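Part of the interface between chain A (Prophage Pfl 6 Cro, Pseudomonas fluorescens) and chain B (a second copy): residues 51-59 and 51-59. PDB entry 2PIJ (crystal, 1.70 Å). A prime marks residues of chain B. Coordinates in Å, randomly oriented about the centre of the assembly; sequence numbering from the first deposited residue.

Chain A (51-59) EANEIRPIP
Chain B (51-59) EANEIRPIP

In each chain this stretch continues a β-strand that begins earlier, and the two strands run antiparallel (145° between their directions, closest axial approach 4.3 Å), so that one sheet continues across the dimer. The register centres on Ile55 facing Ile55′, CA to CA 5.0 Å, which sets Glu54 against Arg56′, Asn53 against Pro57′ and Ala52 against Ile58′, with the reciprocal pairs beyond. The backbone is extended throughout, near -95/110 at Ile55 and Ile55′ and -149/139 at Asn53′, with the prolines holding phi at -59° (Pro57) and -67° (Pro57′); each Pro59 follows a cis peptide.

Hydrogen bonds flank the centre symmetrically. Glu54 N donates to Arg56′ O (2.7 Å) and Arg56′ N to Glu54 O (2.9 Å); Arg56 N to Glu54′ O and Glu54′ N to Arg56 O both span 2.8 Å. Farther out, Ile58′ N reaches Ala52 O at 3.0 Å and Ile58 N reaches Ala52′ O at 2.9 Å. There a water completes each pairing, accepting from Ala52 N (2.9 Å) and donating to Ile58′ O (2.5 Å), with its counterpart between Ala52′ N and Ile58 O.

On the face bearing Ala52, Glu54, Arg56 and Ile58, small meets large: the alanine methyl leaves room for the branched Ile58′, CB to CB 3.9 Å, and the same fit recurs between Ile58 and Ala52′. Both Ile58 side chains are mm, and CG1 of Ile58′ lies 3.9 Å from Glu54 N. Both Glu54 side chains extend tt. Arg56 NE forms a salt bridge with Glu54′ OE1 (3.5 Å), whereas Glu54 OE1 to Arg56′ NH2 is long at 4.0 Å. Arg56′ NH1 lies over the Arg56 guanidinium, 3.2 Å from NE, despite like charge.

On the other face, Ile55 (mt) and Ile55′ (mm) touch loosely, Ile55 CG2 to Ile55′ CD1, 4.5 Å. Asn53 (chi1 m) packs its CB 3.7 Å from Ile55′ CG2, while its OD1 sits 3.2 Å from Pro57′ CA.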

# COMPACT_ATOMS: atom_id res chain seq x y z
N GLU A 51 11.51 -5.83 -2.84
CA GLU A 51 11.14 -4.47 -2.53
C GLU A 51 10.03 -4.52 -1.46
O GLU A 51 9.42 -5.59 -1.21
CB GLU A 51 10.76 -3.65 -3.80
CG GLU A 51 9.30 -3.61 -4.05
CD GLU A 51 8.90 -2.85 -5.31
OE1 GLU A 51 9.22 -3.37 -6.40
OE2 GLU A 51 8.28 -1.76 -5.19
N ALA A 52 9.91 -3.43 -0.72
CA ALA A 52 8.92 -3.32 0.36
C ALA A 52 8.01 -2.13 0.08
O ALA A 52 8.48 -1.09 -0.43
CB ALA A 52 9.60 -3.14 1.72
N ASN A 53 6.74 -2.30 0.42
CA ASN A 53 5.73 -1.19 0.49
C ASN A 53 4.87 -1.27 1.74
O ASN A 53 4.56 -2.35 2.27
CB ASN A 53 4.82 -1.13 -0.76
CG ASN A 53 5.60 -0.90 -2.05
OD1 ASN A 53 5.88 0.23 -2.42
ND2 ASN A 53 5.95 -1.98 -2.72
N GLU A 54 4.50 -0.10 2.24
CA GLU A 54 3.49 -0.00 3.29
C GLU A 54 2.16 0.31 2.64
O GLU A 54 1.98 1.29 1.88
CB GLU A 54 3.87 1.08 4.32
CG GLU A 54 2.86 1.20 5.46
CD GLU A 54 3.31 2.16 6.55
OE1 GLU A 54 4.08 3.09 6.26
OE2 GLU A 54 2.89 1.95 7.72
N ILE A 55 1.19 -0.46 3.04
CA ILE A 55 -0.22 -0.26 2.70
C ILE A 55 -0.91 0.58 3.82
O ILE A 55 -1.18 0.09 4.94
CB ILE A 55 -0.95 -1.61 2.51
CG1 ILE A 55 -0.17 -2.52 1.53
CG2 ILE A 55 -2.38 -1.37 2.00
CD1 ILE A 55 -0.71 -4.00 1.50
N ARG A 56 -1.23 1.84 3.49
CA ARG A 56 -1.87 2.78 4.41
C ARG A 56 -3.33 2.98 4.04
O ARG A 56 -3.60 3.53 2.97
CB ARG A 56 -1.12 4.11 4.53
CG ARG A 56 0.38 3.97 4.76
CD ARG A 56 0.94 5.23 5.38
NE ARG A 56 -0.02 6.31 5.16
CZ ARG A 56 -0.27 7.30 6.01
NH1 ARG A 56 0.43 7.39 7.15
NH2 ARG A 56 -1.19 8.20 5.71
N PRO A 57 -4.27 2.48 4.88
CA PRO A 57 -5.68 2.65 4.64
C PRO A 57 -6.07 4.16 4.56
O PRO A 57 -5.57 4.98 5.35
CB PRO A 57 -6.34 2.01 5.87
CG PRO A 57 -5.27 1.95 6.90
CD PRO A 57 -4.02 1.73 6.12
N ILE A 58 -7.01 4.47 3.68
CA ILE A 58 -7.57 5.79 3.49
C ILE A 58 -9.12 5.66 3.66
O ILE A 58 -9.78 4.89 2.91
CB ILE A 58 -7.27 6.35 2.07
CG1 ILE A 58 -5.77 6.39 1.74
CG2 ILE A 58 -8.00 7.66 1.79
CD1 ILE A 58 -4.92 7.34 2.59
N PRO A 59 -9.71 6.41 4.60
CA PRO A 59 -9.15 7.46 5.51
C PRO A 59 -8.12 6.92 6.49
O PRO A 59 -8.47 5.91 7.19
CB PRO A 59 -10.39 7.97 6.26
CG PRO A 59 -11.37 6.85 6.20
CD PRO A 59 -11.15 6.20 4.87
N GLU B 51 -12.85 0.45 -1.24
CA GLU B 51 -11.78 0.78 -0.32
C GLU B 51 -10.67 1.57 -1.00
O GLU B 51 -10.54 1.55 -2.23
CB GLU B 51 -11.17 -0.45 0.35
CG GLU B 51 -12.15 -1.25 1.17
CD GLU B 51 -11.51 -2.40 1.90
OE1 GLU B 51 -10.69 -3.10 1.30
OE2 GLU B 51 -11.92 -2.63 3.05
N ALA B 52 -9.88 2.23 -0.20
CA ALA B 52 -8.77 3.06 -0.74
C ALA B 52 -7.55 2.80 0.17
O ALA B 52 -7.69 2.74 1.40
CB ALA B 52 -9.12 4.57 -0.86
N ASN B 53 -6.38 2.81 -0.45
CA ASN B 53 -5.08 2.55 0.22
C ASN B 53 -4.02 3.35 -0.50
O ASN B 53 -3.98 3.42 -1.74
CB ASN B 53 -4.71 1.04 0.12
CG ASN B 53 -5.60 0.16 0.97
OD1 ASN B 53 -5.48 0.17 2.20
ND2 ASN B 53 -6.42 -0.66 0.31
N GLU B 54 -3.13 3.93 0.26
CA GLU B 54 -1.94 4.53 -0.27
C GLU B 54 -0.86 3.43 -0.23
O GLU B 54 -0.70 2.76 0.85
CB GLU B 54 -1.53 5.68 0.62
CG GLU B 54 -0.32 6.50 0.14
CD GLU B 54 -0.21 7.84 0.87
OE1 GLU B 54 -0.46 7.90 2.09
OE2 GLU B 54 0.14 8.84 0.21
N ILE B 55 -0.19 3.21 -1.35
CA ILE B 55 0.99 2.33 -1.41
C ILE B 55 2.27 3.16 -1.33
O ILE B 55 2.61 3.93 -2.24
CB ILE B 55 1.05 1.46 -2.73
CG1 ILE B 55 -0.27 0.81 -3.14
CG2 ILE B 55 2.08 0.39 -2.64
CD1 ILE B 55 -1.28 0.23 -2.02
N ARG B 56 2.97 2.98 -0.22
CA ARG B 56 4.17 3.76 0.06
C ARG B 56 5.43 2.91 0.02
O ARG B 56 5.55 1.98 0.80
CB ARG B 56 4.03 4.41 1.44
CG ARG B 56 2.79 5.32 1.57
CD ARG B 56 3.20 6.69 2.11
NE ARG B 56 3.96 6.55 3.35
CZ ARG B 56 3.66 7.16 4.49
NH1 ARG B 56 2.61 7.98 4.58
NH2 ARG B 56 4.43 6.97 5.55
N PRO B 57 6.40 3.24 -0.86
CA PRO B 57 7.63 2.43 -0.86
C PRO B 57 8.45 2.60 0.42
O PRO B 57 8.38 3.64 1.09
CB PRO B 57 8.40 2.96 -2.08
CG PRO B 57 7.82 4.23 -2.39
CD PRO B 57 6.45 4.31 -1.87
N ILE B 58 9.20 1.54 0.74
CA ILE B 58 10.07 1.47 1.89
C ILE B 58 11.44 0.99 1.35
O ILE B 58 11.57 -0.15 0.86
CB ILE B 58 9.57 0.49 3.03
CG1 ILE B 58 8.12 0.81 3.50
CG2 ILE B 58 10.66 0.35 4.19
CD1 ILE B 58 7.94 2.10 4.32
N PRO B 59 12.44 1.86 1.42
CA PRO B 59 12.34 3.21 1.96
C PRO B 59 11.63 4.18 1.01
O PRO B 59 11.40 3.86 -0.18
CB PRO B 59 13.81 3.62 2.14
CG PRO B 59 14.53 2.86 1.13
CD PRO B 59 13.80 1.56 0.93
O HOH W 1 11.67 -1.24 -1.39
O HOH W 2 -11.01 2.70 2.56